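Local atomic coordinates of Lmo2445 protein (Listeria monocytogenes EGD-e, PDB entry 5HZL), a protein that is of unknown function but is a secreted, internalin-like leucine-rich repeat protein that binds calcium ions. Residues A[132-137]-A[155-160]; A[179-184]-A[202-207]; A[220-225]-A[292-297]; A[242-247]-A[275-280]. All coordinates share one frame; numbering follows the deposited sequence.

Overall arrangement
Contacts 1, 2 and 3 follow one another along the chain, from the leucine-rich repeats into the C-terminal domain, with contact 4 nested inside the loop closed by contact 3. Contact 1 joins two successive repeat loops; contact 2 joins the next loop to strand 203-212. Their centres lie about 9 Å apart, and they share the parallel sheet of strands 158-159 and 181-182. Strand 203-212 lies beside strand 290-298 of contact 3, so contact 2 marks the junction of repeats and domain. Contact 4, its centre about 10 Å from that of contact 3, belongs to the same mixed sheet. Contacts 1 and 4 are about 24 Å apart between centres. The repeats thus touch the sheet-based domain directly.

Contact 1: A[132-137]-A[155-160]; sequences NNFGFN and AGLSGY
Ala155 meets Asn132 and Phe134 where one leucine-rich repeat loop stacks on the next, the two segments running nearly parallel, 9° apart. Its carbonyl O accepts a hydrogen bond from Phe134 N at 3.0 Å, in the carbonyl plane. Its small CB packs 3.8 Å from Phe134 CD2. Ala155 fills the repeat position that Asn132 holds in the preceding turn; the amide of Asn132 donates to Leu129 O of its own loop and to Ala108 O of the turn before, while OD1 accepts Ala111 N and Ile113 N. Gly156 has positive phi, and a side chain here would point at the loop holding Asn133, which suits glycine. Leu157 starts away from the partner segment, with CG anti to the carbonyl carbon (chi1 -66°). It lies side by side with Phe134, and its CD2 reaches Phe134 CD2 at 3.7 Å; the Leu157 side chain also touches Leu182 of the next repeat. Ser158 turns toward Gly135: its N donates to Gly135 O over 2.9 Å, from above the carbonyl plane, while its OG is bonded to Gly156 O at 2.7 Å. Ser158 CB sits over one face of the Phe136 ring, 4.2 Å from its centroid, as a CH-pi contact. Gly159 brings CA to the edge of that ring, 3.6 Å from Phe136 CE1, suiting a residue without a side chain. The chemistry is divided: main-chain bonds join the two turns, glycines occupy places where the backbones come close, apolar groups fill the interior, and Ser158 lines the pocket that holds a polyether molecule.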
loop_
_atom_site.group_PDB
_atom_site.type_symbol
_atom_site.label_atom_id
_atom_site.label_comp_id
_atom_site.label_asym_id
_atom_site.label_seq_id
_atom_site.Cartn_x
_atom_site.Cartn_y
_atom_site.Cartn_z
ATOM N N ASN A 132 0.876 5.869 2.404
ATOM C CA ASN A 132 2.246 5.637 1.986
ATOM C C ASN A 132 2.257 5.809 0.457
ATOM O O ASN A 132 1.373 6.479 -0.079
ATOM C CB ASN A 132 2.759 4.306 2.526
ATOM C CG ASN A 132 3.118 4.391 4.000
ATOM O OD1 ASN A 132 4.052 5.100 4.376
ATOM N ND2 ASN A 132 2.417 3.633 4.833
ATOM N N ASN A 133 3.227 5.237 -0.244
ATOM C CA ASN A 133 3.289 5.445 -1.674
ATOM C C ASN A 133 3.937 4.278 -2.388
ATOM O O ASN A 133 5.055 4.387 -2.920
ATOM C CB ASN A 133 4.071 6.738 -1.937
ATOM C CG ASN A 133 3.974 7.198 -3.382
ATOM O OD1 ASN A 133 3.005 6.873 -4.106
ATOM N ND2 ASN A 133 4.966 7.977 -3.810
ATOM N N PHE A 134 3.194 3.172 -2.415
ATOM C CA PHE A 134 3.656 1.927 -3.021
ATOM C C PHE A 134 3.801 1.894 -4.525
ATOM O O PHE A 134 4.659 1.168 -5.022
ATOM C CB PHE A 134 2.765 0.764 -2.597
ATOM C CG PHE A 134 2.780 0.518 -1.132
ATOM C CD1 PHE A 134 3.890 -0.048 -0.542
ATOM C CD2 PHE A 134 1.694 0.857 -0.339
ATOM C CE1 PHE A 134 3.922 -0.272 0.822
ATOM C CE2 PHE A 134 1.712 0.632 1.022
ATOM C CZ PHE A 134 2.828 0.072 1.606
ATOM N N GLY A 135 2.992 2.675 -5.242
ATOM C CA GLY A 135 3.022 2.679 -6.698
ATOM C C GLY A 135 2.639 1.268 -7.093
ATOM O O GLY A 135 1.654 0.718 -6.574
ATOM N N PHE A 136 3.436 0.647 -7.961
ATOM C CA PHE A 136 3.151 -0.735 -8.399
ATOM C C PHE A 136 3.638 -1.846 -7.461
ATOM O O PHE A 136 3.387 -3.025 -7.736
ATOM C CB PHE A 136 3.671 -0.974 -9.817
ATOM C CG PHE A 136 3.012 -0.101 -10.846
ATOM C CD1 PHE A 136 1.708 -0.365 -11.254
ATOM C CD2 PHE A 136 3.688 0.965 -11.419
ATOM C CE1 PHE A 136 1.086 0.434 -12.204
ATOM C CE2 PHE A 136 3.073 1.765 -12.372
ATOM C CZ PHE A 136 1.771 1.503 -12.764
ATOM N N ASN A 137 4.295 -1.485 -6.358
ATOM C CA ASN A 137 4.799 -2.467 -5.393
ATOM C C ASN A 137 3.744 -2.941 -4.392
ATOM O O ASN A 137 3.789 -2.604 -3.211
ATOM C CB ASN A 137 5.992 -1.882 -4.643
ATOM C CG ASN A 137 7.137 -1.541 -5.553
ATOM O OD1 ASN A 137 7.453 -2.279 -6.470
ATOM N ND2 ASN A 137 7.780 -0.434 -5.285
ATOM N N ALA A 155 -2.851 4.767 -0.105
ATOM C CA ALA A 155 -1.420 4.440 -0.087
ATOM C C ALA A 155 -0.740 4.342 -1.461
ATOM O O ALA A 155 0.334 3.742 -1.570
ATOM C CB ALA A 155 -1.239 3.115 0.663
ATOM N N GLY A 156 -1.355 4.897 -2.499
ATOM C CA GLY A 156 -0.786 4.836 -3.852
ATOM C C GLY A 156 -0.737 3.475 -4.548
ATOM O O GLY A 156 -0.025 3.337 -5.554
ATOM N N LEU A 157 -1.475 2.473 -4.044
ATOM C CA LEU A 157 -1.456 1.133 -4.677
ATOM C C LEU A 157 -1.951 1.286 -6.095
ATOM O O LEU A 157 -3.024 1.834 -6.322
ATOM C CB LEU A 157 -2.300 0.131 -3.924
ATOM C CG LEU A 157 -1.824 -0.235 -2.521
ATOM C CD1 LEU A 157 -2.936 -0.945 -1.758
ATOM C CD2 LEU A 157 -0.574 -1.093 -2.583
ATOM N N SER A 158 -1.166 0.790 -7.038
ATOM C CA SER A 158 -1.472 0.980 -8.430
ATOM C C SER A 158 -1.382 -0.247 -9.300
ATOM O O SER A 158 -0.695 -1.224 -8.976
ATOM C CB SER A 158 -0.453 1.985 -8.976
ATOM O OG SER A 158 -0.392 3.159 -8.178
ATOM N N GLY A 159 -2.075 -0.154 -10.432
ATOM C CA GLY A 159 -2.076 -1.197 -11.434
ATOM C C GLY A 159 -3.034 -2.327 -11.187
ATOM O O GLY A 159 -4.039 -2.174 -10.496
ATOM N N TYR A 160 -2.698 -3.464 -11.777
ATOM C CA TYR A 160 -3.485 -4.667 -11.685
ATOM C C TYR A 160 -3.063 -5.568 -10.524
ATOM O O TYR A 160 -1.879 -5.699 -10.250
ATOM C CB TYR A 160 -3.317 -5.452 -13.007
ATOM C CG TYR A 160 -4.081 -6.761 -13.075
ATOM C CD1 TYR A 160 -5.390 -6.804 -13.554
ATOM C CD2 TYR A 160 -3.497 -7.948 -12.662
ATOM C CE1 TYR A 160 -6.098 -7.993 -13.609
ATOM C CE2 TYR A 160 -4.195 -9.144 -12.716
ATOM C CZ TYR A 160 -5.492 -9.160 -13.187
ATOM O OH TYR A 160 -6.165 -10.347 -13.236
#

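Contact 2: A[179-184]-A[202-207]; sequences ENHLIS and NQTATY
Asn180 O receives the backbone N of Thr204 at 3.1 Å, a fairly straight bond (161°) lying in the carbonyl plane. A water molecule is also bonded to this oxygen and lies 2.7 Å from Thr204 OG1; Asn202 O is a further partner of the same water. The amide of Asn180 works elsewhere: ND2 donates to Leu177 O and Met152 O, and OD1 accepts Ala155 N, as in the asparagine ladder of leucine-rich repeats. Gln203 plays a similar part from the other segment. Its chain bends at chi2 (-63°), bringing CD round beside Leu182, and OE1 accepts Leu182 N at 3.1 Å. NE2 donates to Leu177 O and Phe200 O, so one amide both accepts from Leu182 N and donates to two carbonyls. Here the last repeat loops meet strand 203-212, the first strand to run on into the C-terminal domain. His181 ND1 donates to Thr204 O at 2.7 Å, the acceptor lying in the ring plane but the bond bent, 138° at the hydrogen, and makes a weak second bond with Thr204 OG1. His181, Ala205 and Thr206 belong to the pocket occupied by a polyether molecule, probably from the crystallisation liquor. Farther along, Ile183 CG2 lies against the phenol end of Tyr207, 3.2 Å from OH, whose hydrogen bond goes to Phe221 O. Leu182 O is taken by the hydroxyl of Tyr292.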
loop_
_atom_site.group_PDB
_atom_site.type_symbol
_atom_site.label_atom_id
_atom_site.label_comp_id
_atom_site.label_asym_id
_atom_site.label_seq_id
_atom_site.Cartn_x
_atom_site.Cartn_y
_atom_site.Cartn_z
ATOM N N GLU A 179 -9.417 4.668 -1.869
ATOM C CA GLU A 179 -8.579 5.785 -2.338
ATOM C C GLU A 179 -7.217 5.438 -2.943
ATOM O O GLU A 179 -6.266 6.216 -2.863
ATOM C CB GLU A 179 -8.465 6.825 -1.220
ATOM C CG GLU A 179 -9.829 7.359 -0.798
ATOM C CD GLU A 179 -9.769 8.214 0.446
ATOM O OE1 GLU A 179 -8.724 8.861 0.686
ATOM O OE2 GLU A 179 -10.771 8.250 1.196
ATOM N N ASN A 180 -7.147 4.275 -3.573
ATOM C CA ASN A 180 -5.934 3.811 -4.233
ATOM C C ASN A 180 -6.077 3.997 -5.750
ATOM O O ASN A 180 -6.988 4.694 -6.179
ATOM C CB ASN A 180 -5.641 2.379 -3.802
ATOM C CG ASN A 180 -5.099 2.305 -2.387
ATOM O OD1 ASN A 180 -4.106 2.941 -2.080
ATOM N ND2 ASN A 180 -5.713 1.493 -1.540
ATOM N N HIS A 181 -5.186 3.406 -6.551
ATOM C CA HIS A 181 -5.209 3.570 -8.009
ATOM C C HIS A 181 -5.207 2.237 -8.731
ATOM O O HIS A 181 -4.539 2.061 -9.759
ATOM C CB HIS A 181 -3.987 4.391 -8.467
ATOM C CG HIS A 181 -3.782 5.657 -7.697
ATOM N ND1 HIS A 181 -4.703 6.682 -7.688
ATOM C CD2 HIS A 181 -2.746 6.076 -6.934
ATOM C CE1 HIS A 181 -4.254 7.667 -6.933
ATOM N NE2 HIS A 181 -3.069 7.324 -6.464
ATOM N N LEU A 182 -5.964 1.302 -8.186
ATOM C CA LEU A 182 -6.076 -0.043 -8.744
ATOM C C LEU A 182 -7.084 -0.102 -9.903
ATOM O O LEU A 182 -8.098 0.590 -9.875
ATOM C CB LEU A 182 -6.494 -1.003 -7.628
ATOM C CG LEU A 182 -5.476 -1.132 -6.492
ATOM C CD1 LEU A 182 -6.054 -1.885 -5.305
ATOM C CD2 LEU A 182 -4.211 -1.785 -7.035
ATOM N N ILE A 183 -6.787 -0.931 -10.910
ATOM C CA ILE A 183 -7.653 -1.101 -12.083
ATOM C C ILE A 183 -8.294 -2.479 -12.077
ATOM O O ILE A 183 -8.887 -2.916 -13.060
ATOM C CB ILE A 183 -6.858 -0.941 -13.402
ATOM C CG1 ILE A 183 -5.861 -2.099 -13.617
ATOM C CG2 ILE A 183 -6.149 0.403 -13.404
ATOM C CD1 ILE A 183 -5.195 -2.109 -14.968
ATOM N N SER A 184 -8.190 -3.141 -10.942
ATOM C CA SER A 184 -8.658 -4.486 -10.791
ATOM C C SER A 184 -9.114 -4.682 -9.355
ATOM O O SER A 184 -8.767 -3.885 -8.483
ATOM C CB SER A 184 -7.458 -5.373 -11.106
ATOM O OG SER A 184 -7.692 -6.738 -10.843
ATOM N N ASN A 202 -13.485 4.513 -4.372
ATOM C CA ASN A 202 -12.626 5.485 -5.036
ATOM C C ASN A 202 -11.277 5.006 -5.572
ATOM O O ASN A 202 -10.244 5.321 -5.014
ATOM C CB ASN A 202 -12.429 6.680 -4.072
ATOM C CG ASN A 202 -11.666 7.858 -4.688
ATOM O OD1 ASN A 202 -10.718 8.376 -4.086
ATOM N ND2 ASN A 202 -12.061 8.275 -5.877
ATOM N N GLN A 203 -11.288 4.235 -6.645
ATOM C CA GLN A 203 -10.040 3.799 -7.285
ATOM C C GLN A 203 -9.916 4.717 -8.486
ATOM O O GLN A 203 -10.860 4.827 -9.269
ATOM C CB GLN A 203 -10.091 2.349 -7.712
ATOM C CG GLN A 203 -10.314 1.383 -6.562
ATOM C CD GLN A 203 -9.197 1.379 -5.526
ATOM O OE1 GLN A 203 -8.013 1.633 -5.827
ATOM N NE2 GLN A 203 -9.570 1.051 -4.290
ATOM N N THR A 204 -8.785 5.399 -8.633
ATOM C CA THR A 204 -8.600 6.336 -9.749
ATOM C C THR A 204 -7.255 6.153 -10.385
ATOM O O THR A 204 -6.284 5.935 -9.685
ATOM C CB THR A 204 -8.717 7.789 -9.272
ATOM O OG1 THR A 204 -7.642 8.098 -8.365
ATOM C CG2 THR A 204 -10.055 7.988 -8.581
ATOM N N ALA A 205 -7.179 6.249 -11.706
ATOM C CA ALA A 205 -5.899 6.070 -12.371
ATOM C C ALA A 205 -5.810 6.747 -13.707
ATOM O O ALA A 205 -6.765 6.760 -14.465
ATOM C CB ALA A 205 -5.610 4.583 -12.541
ATOM N N THR A 206 -4.644 7.309 -13.978
ATOM C CA THR A 206 -4.367 7.960 -15.247
ATOM C C THR A 206 -3.422 7.018 -15.982
ATOM O O THR A 206 -2.289 6.796 -15.548
ATOM C CB THR A 206 -3.723 9.332 -15.020
ATOM O OG1 THR A 206 -4.540 10.068 -14.105
ATOM C CG2 THR A 206 -3.568 10.100 -16.336
ATOM N N TYR A 207 -3.904 6.439 -17.075
ATOM C CA TYR A 207 -3.102 5.493 -17.876
ATOM C C TYR A 207 -1.980 6.172 -18.651
ATOM O O TYR A 207 -1.980 7.386 -18.822
ATOM C CB TYR A 207 -3.996 4.684 -18.838
ATOM C CG TYR A 207 -4.799 3.557 -18.189
ATOM C CD1 TYR A 207 -5.742 3.820 -17.199
ATOM C CD2 TYR A 207 -4.644 2.229 -18.605
ATOM C CE1 TYR A 207 -6.487 2.793 -16.621
ATOM C CE2 TYR A 207 -5.384 1.197 -18.035
ATOM C CZ TYR A 207 -6.304 1.482 -17.044
ATOM O OH TYR A 207 -7.051 0.489 -16.464
HETATM O O HOH W 1 -8.039 7.184 -5.851
#

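Contact 3: A[220-225]-A[292-297]; sequences VFVPFI and YDFPVT
Val220 and Phe294 face each other across a gap too wide for main-chain pairing, 8.3 Å between their CA atoms, and no hydrogen bond joins the segments. The side chains fill the space instead. Val220 and Phe294 reach toward each other tip to tip, and Val220 CG1 lies over one face of the ring, 3.4 Å above its plane and offset toward the rim. The other methyl, CG2, comes to Phe294 CZ at 3.8 Å. Val222 spreads its two branches between two rings: CG1, anti to the backbone N (chi1 -166°), sits over a face of Tyr292, 4.2 Å from the centroid, whereas CG2 meets Phe294 CZ at 3.8 Å. A beta-branched residue suits this place because its methyls diverge to serve both aromatics. The contact packs the short sheet of strands 219-221 and 262-264 against the five-stranded mixed sheet, consistent with the immunoglobulin-like beta sandwich of the E-set clan to which this domain belongs. Beyond Val222 the chain enters helix 223-227, and Phe224, with CG anti to the backbone N (chi1 180°), crosses Tyr292 at about a right angle. Phe224 CD1 lies near the edge of the tyrosine ring, 4.2 Å from Tyr292 CE2. The tyrosine is an apt residue here: Tyr292 OH lies 3.5 Å from Phe224 CB, and the same hydroxyl is bonded to Leu182 O of the last repeats. Ile279 and Tyr207 also touch Phe294, the Tyr207 ring meeting it with planes at about 40°.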
loop_
_atom_site.group_PDB
_atom_site.type_symbol
_atom_site.label_atom_id
_atom_site.label_comp_id
_atom_site.label_asym_id
_atom_site.label_seq_id
_atom_site.Cartn_x
_atom_site.Cartn_y
_atom_site.Cartn_z
ATOM N N VAL A 220 -9.189 0.206 -24.399
ATOM C CA VAL A 220 -8.435 0.240 -23.132
ATOM C C VAL A 220 -8.652 -0.999 -22.249
ATOM O O VAL A 220 -9.716 -1.618 -22.314
ATOM C CB VAL A 220 -8.808 1.509 -22.340
ATOM C CG1 VAL A 220 -8.411 2.743 -23.134
ATOM C CG2 VAL A 220 -10.303 1.561 -22.020
ATOM N N PHE A 221 -7.652 -1.330 -21.419
ATOM C CA PHE A 221 -7.672 -2.505 -20.501
ATOM C C PHE A 221 -8.127 -2.060 -19.121
ATOM O O PHE A 221 -7.344 -1.433 -18.399
ATOM C CB PHE A 221 -6.271 -3.140 -20.441
ATOM C CG PHE A 221 -6.147 -4.291 -19.483
ATOM C CD1 PHE A 221 -6.725 -5.517 -19.767
ATOM C CD2 PHE A 221 -5.400 -4.167 -18.312
ATOM C CE1 PHE A 221 -6.596 -6.586 -18.894
ATOM C CE2 PHE A 221 -5.267 -5.235 -17.435
ATOM C CZ PHE A 221 -5.867 -6.444 -17.726
ATOM N N VAL A 222 -9.378 -2.380 -18.756
ATOM C CA VAL A 222 -9.937 -1.963 -17.468
ATOM C C VAL A 222 -10.738 -3.092 -16.814
ATOM O O VAL A 222 -11.978 -3.106 -16.880
ATOM C CB VAL A 222 -10.861 -0.726 -17.636
ATOM C CG1 VAL A 222 -11.144 -0.098 -16.262
ATOM C CG2 VAL A 222 -10.233 0.326 -18.548
ATOM N N PRO A 223 -10.043 -4.042 -16.164
ATOM C CA PRO A 223 -10.721 -5.165 -15.519
ATOM C C PRO A 223 -11.781 -4.804 -14.491
ATOM O O PRO A 223 -12.751 -5.543 -14.346
ATOM C CB PRO A 223 -9.579 -5.921 -14.851
ATOM C CG PRO A 223 -8.425 -5.653 -15.721
ATOM C CD PRO A 223 -8.583 -4.228 -16.154
ATOM N N PHE A 224 -11.593 -3.683 -13.802
ATOM C CA PHE A 224 -12.532 -3.231 -12.776
ATOM C C PHE A 224 -13.970 -3.125 -13.294
ATOM O O PHE A 224 -14.909 -3.519 -12.600
ATOM C CB PHE A 224 -12.078 -1.877 -12.199
ATOM C CG PHE A 224 -12.996 -1.336 -11.133
ATOM C CD1 PHE A 224 -14.068 -0.521 -11.471
ATOM C CD2 PHE A 224 -12.798 -1.654 -9.791
ATOM C CE1 PHE A 224 -14.920 -0.035 -10.499
ATOM C CE2 PHE A 224 -13.648 -1.165 -8.814
ATOM C CZ PHE A 224 -14.711 -0.358 -9.169
ATOM N N ILE A 225 -14.128 -2.590 -14.505
ATOM C CA ILE A 225 -15.451 -2.423 -15.119
ATOM C C ILE A 225 -16.258 -3.723 -15.138
ATOM O O ILE A 225 -17.442 -3.742 -14.805
ATOM C CB ILE A 225 -15.333 -1.865 -16.562
ATOM C CG1 ILE A 225 -14.806 -0.427 -16.525
ATOM C CG2 ILE A 225 -16.688 -1.863 -17.270
ATOM C CD1 ILE A 225 -14.513 0.166 -17.887
ATOM N N TYR A 292 -11.217 6.535 -14.491
ATOM C CA TYR A 292 -9.945 6.262 -15.169
ATOM C C TYR A 292 -9.685 7.181 -16.346
ATOM O O TYR A 292 -10.512 7.270 -17.216
ATOM C CB TYR A 292 -9.933 4.815 -15.648
ATOM C CG TYR A 292 -10.113 3.837 -14.514
ATOM C CD1 TYR A 292 -9.054 3.529 -13.671
ATOM C CD2 TYR A 292 -11.334 3.218 -14.278
ATOM C CE1 TYR A 292 -9.197 2.630 -12.618
ATOM C CE2 TYR A 292 -11.484 2.320 -13.227
ATOM C CZ TYR A 292 -10.406 2.032 -12.396
ATOM O OH TYR A 292 -10.544 1.144 -11.362
ATOM N N ASP A 293 -8.532 7.853 -16.364
ATOM C CA ASP A 293 -8.160 8.771 -17.456
ATOM C C ASP A 293 -7.210 8.144 -18.469
ATOM O O ASP A 293 -6.304 7.382 -18.118
ATOM C CB ASP A 293 -7.526 10.065 -16.929
ATOM C CG ASP A 293 -8.526 10.998 -16.257
ATOM O OD1 ASP A 293 -9.733 10.668 -16.154
ATOM O OD2 ASP A 293 -8.081 12.089 -15.835
ATOM N N PHE A 294 -7.413 8.506 -19.731
ATOM C CA PHE A 294 -6.626 7.998 -20.837
ATOM C C PHE A 294 -6.194 9.176 -21.692
ATOM O O PHE A 294 -6.997 9.680 -22.462
ATOM C CB PHE A 294 -7.480 7.018 -21.645
ATOM C CG PHE A 294 -8.085 5.930 -20.806
ATOM C CD1 PHE A 294 -7.367 4.784 -20.510
ATOM C CD2 PHE A 294 -9.358 6.064 -20.288
ATOM C CE1 PHE A 294 -7.914 3.780 -19.724
ATOM C CE2 PHE A 294 -9.916 5.064 -19.503
ATOM C CZ PHE A 294 -9.196 3.923 -19.215
ATOM N N PRO A 295 -4.944 9.661 -21.521
ATOM C CA PRO A 295 -4.479 10.774 -22.364
ATOM C C PRO A 295 -4.275 10.263 -23.790
ATOM O O PRO A 295 -3.606 9.248 -23.994
ATOM C CB PRO A 295 -3.145 11.189 -21.728
ATOM C CG PRO A 295 -3.111 10.534 -20.392
ATOM C CD PRO A 295 -3.945 9.299 -20.500
ATOM N N VAL A 296 -4.864 10.948 -24.762
ATOM C CA VAL A 296 -4.768 10.530 -26.153
ATOM C C VAL A 296 -4.471 11.678 -27.107
ATOM O O VAL A 296 -4.963 12.793 -26.934
ATOM C CB VAL A 296 -6.081 9.843 -26.595
ATOM C CG1 VAL A 296 -6.031 9.437 -28.073
ATOM C CG2 VAL A 296 -6.343 8.619 -25.726
ATOM N N THR A 297 -3.651 11.373 -28.110
ATOM C CA THR A 297 -3.278 12.309 -29.159
ATOM C C THR A 297 -3.817 11.695 -30.437
ATOM O O THR A 297 -3.438 10.581 -30.793
ATOM C CB THR A 297 -1.756 12.479 -29.260
ATOM O OG1 THR A 297 -1.260 12.954 -28.005
ATOM C CG2 THR A 297 -1.391 13.465 -30.367
#

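Contact 4: A[242-247]-A[275-280]; sequences IKDNGR and HLLEIS
Lys243 and Glu278 form the hydrogen-bonded pair at the middle of an antiparallel strand pairing, strand 240-244 against strand 273-281, in the five-stranded sheet of the C-terminal domain. Strand 240-244 is also one arm of a beta hairpin whose type I' turn runs from Asp244 to Arg247. Asn245 and Gly246 fit that turn, which requires positive phi at both positions. The main-chain bonds are Lys243 N to Glu278 O at 2.9 Å and Glu278 N to Lys243 O at 3.0 Å, and Asn245 N continues the series to Leu276 O at 2.8 Å. Among charged groups, Lys243 and Glu278 lie side by side on one face, and NZ forms a rather long salt bridge with OE2 (3.4 Å), beside which CE also lies. This positive charge may ease the closeness of Glu278 to Asp293. On the other face lie Asp244, Ile242, Leu277 and Ile279; the apolar three suit a buried surface, with Ile279 touching Phe294 and Leu277 touching Val296. Asp244 has CG anti to the backbone N (chi1 -180°), and His275 ND1 donates to its OD1 at 3.1 Å on the syn lone pair, with a weak second bond to OD2. His275 NE2 is bonded to Gln271 O, so both ring nitrogens are engaged, consistent with a protonated imidazole beside the carboxylate. Finally Asn245 OD1 accepts Leu276 N at 2.9 Å, the donor standing 50° above the amide carbonyl plane.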
loop_
_atom_site.group_PDB
_atom_site.type_symbol
_atom_site.label_atom_id
_atom_site.label_comp_id
_atom_site.label_asym_id
_atom_site.label_seq_id
_atom_site.Cartn_x
_atom_site.Cartn_y
_atom_site.Cartn_z
ATOM N N ILE A 242 -18.725 8.580 -20.183
ATOM C CA ILE A 242 -17.510 8.755 -20.993
ATOM C C ILE A 242 -17.357 10.257 -21.239
ATOM O O ILE A 242 -18.269 10.894 -21.750
ATOM C CB ILE A 242 -17.544 7.945 -22.323
ATOM C CG1 ILE A 242 -17.127 6.481 -22.096
ATOM C CG2 ILE A 242 -16.518 8.469 -23.319
ATOM C CD1 ILE A 242 -17.974 5.702 -21.122
ATOM N N LYS A 243 -16.208 10.813 -20.874
ATOM C CA LYS A 243 -15.963 12.237 -21.040
ATOM C C LYS A 243 -14.729 12.487 -21.862
ATOM O O LYS A 243 -13.855 11.633 -21.959
ATOM C CB LYS A 243 -15.823 12.920 -19.689
ATOM C CG LYS A 243 -17.013 12.652 -18.803
ATOM C CD LYS A 243 -17.077 13.531 -17.573
ATOM C CE LYS A 243 -15.968 13.265 -16.594
ATOM N NZ LYS A 243 -16.171 14.187 -15.447
ATOM N N ASP A 244 -14.678 13.679 -22.442
ATOM C CA ASP A 244 -13.577 14.105 -23.283
ATOM C C ASP A 244 -13.183 15.496 -22.823
ATOM O O ASP A 244 -13.962 16.427 -22.958
ATOM C CB ASP A 244 -14.043 14.129 -24.736
ATOM C CG ASP A 244 -12.952 14.554 -25.702
ATOM O OD1 ASP A 244 -11.761 14.271 -25.434
ATOM O OD2 ASP A 244 -13.298 15.162 -26.747
ATOM N N ASN A 245 -11.978 15.622 -22.271
ATOM C CA ASN A 245 -11.471 16.892 -21.759
ATOM C C ASN A 245 -12.437 17.506 -20.739
ATOM O O ASN A 245 -12.693 18.713 -20.749
ATOM C CB ASN A 245 -11.147 17.866 -22.908
ATOM C CG ASN A 245 -9.976 17.400 -23.763
ATOM O OD1 ASN A 245 -8.970 16.901 -23.249
ATOM N ND2 ASN A 245 -10.083 17.593 -25.073
ATOM N N GLY A 246 -12.982 16.649 -19.876
ATOM C CA GLY A 246 -13.910 17.070 -18.835
ATOM C C GLY A 246 -15.393 17.153 -19.162
ATOM O O GLY A 246 -16.201 17.179 -18.234
ATOM N N ARG A 247 -15.761 17.215 -20.448
ATOM C CA ARG A 247 -17.177 17.298 -20.843
ATOM C C ARG A 247 -17.704 15.934 -21.242
ATOM O O ARG A 247 -16.982 15.155 -21.857
ATOM C CB ARG A 247 -17.387 18.266 -22.010
ATOM C CG ARG A 247 -16.947 19.707 -21.771
ATOM C CD ARG A 247 -17.548 20.314 -20.506
ATOM N NE ARG A 247 -17.407 21.773 -20.482
ATOM C CZ ARG A 247 -18.275 22.635 -21.026
ATOM N NH1 ARG A 247 -19.380 22.221 -21.659
ATOM N NH2 ARG A 247 -18.039 23.942 -20.939
ATOM N N HIS A 275 -6.535 14.999 -26.384
ATOM C CA HIS A 275 -7.800 14.615 -25.772
ATOM C C HIS A 275 -7.544 13.765 -24.525
ATOM O O HIS A 275 -6.749 12.824 -24.555
ATOM C CB HIS A 275 -8.669 13.815 -26.755
ATOM C CG HIS A 275 -9.129 14.594 -27.952
ATOM N ND1 HIS A 275 -10.257 15.390 -27.937
ATOM C CD2 HIS A 275 -8.627 14.682 -29.207
ATOM C CE1 HIS A 275 -10.422 15.945 -29.127
ATOM N NE2 HIS A 275 -9.446 15.531 -29.916
ATOM N N LEU A 276 -8.215 14.109 -23.432
ATOM C CA LEU A 276 -8.109 13.371 -22.188
ATOM C C LEU A 276 -9.458 12.667 -22.045
ATOM O O LEU A 276 -10.488 13.308 -21.830
ATOM C CB LEU A 276 -7.843 14.311 -21.016
ATOM C CG LEU A 276 -7.706 13.644 -19.651
ATOM C CD1 LEU A 276 -6.531 12.669 -19.672
ATOM C CD2 LEU A 276 -7.548 14.687 -18.553
ATOM N N LEU A 277 -9.451 11.351 -22.186
ATOM C CA LEU A 277 -10.673 10.566 -22.097
ATOM C C LEU A 277 -10.836 10.016 -20.704
ATOM O O LEU A 277 -9.874 9.607 -20.078
ATOM C CB LEU A 277 -10.630 9.457 -23.131
ATOM C CG LEU A 277 -10.680 10.026 -24.553
ATOM C CD1 LEU A 277 -10.177 9.026 -25.571
ATOM C CD2 LEU A 277 -12.080 10.504 -24.890
ATOM N N GLU A 278 -12.066 10.003 -20.222
ATOM C CA GLU A 278 -12.341 9.526 -18.889
ATOM C C GLU A 278 -13.567 8.627 -18.831
ATOM O O GLU A 278 -14.580 8.915 -19.446
ATOM C CB GLU A 278 -12.506 10.733 -17.963
ATOM C CG GLU A 278 -12.904 10.401 -16.526
ATOM C CD GLU A 278 -12.955 11.622 -15.619
ATOM O OE1 GLU A 278 -12.046 12.481 -15.690
ATOM O OE2 GLU A 278 -13.902 11.706 -14.805
ATOM N N ILE A 279 -13.435 7.533 -18.089
ATOM C CA ILE A 279 -14.502 6.583 -17.856
ATOM C C ILE A 279 -14.821 6.799 -16.386
ATOM O O ILE A 279 -13.996 6.524 -15.536
ATOM C CB ILE A 279 -14.063 5.131 -18.090
ATOM C CG1 ILE A 279 -13.603 4.948 -19.536
ATOM C CG2 ILE A 279 -15.217 4.181 -17.796
ATOM C CD1 ILE A 279 -13.060 3.566 -19.858
ATOM N N SER A 280 -16.011 7.314 -16.103
ATOM C CA SER A 280 -16.471 7.594 -14.752
ATOM C C SER A 280 -17.519 6.557 -14.372
ATOM O O SER A 280 -18.541 6.449 -15.033
ATOM C CB SER A 280 -17.062 8.999 -14.723
ATOM O OG SER A 280 -17.673 9.288 -13.484
#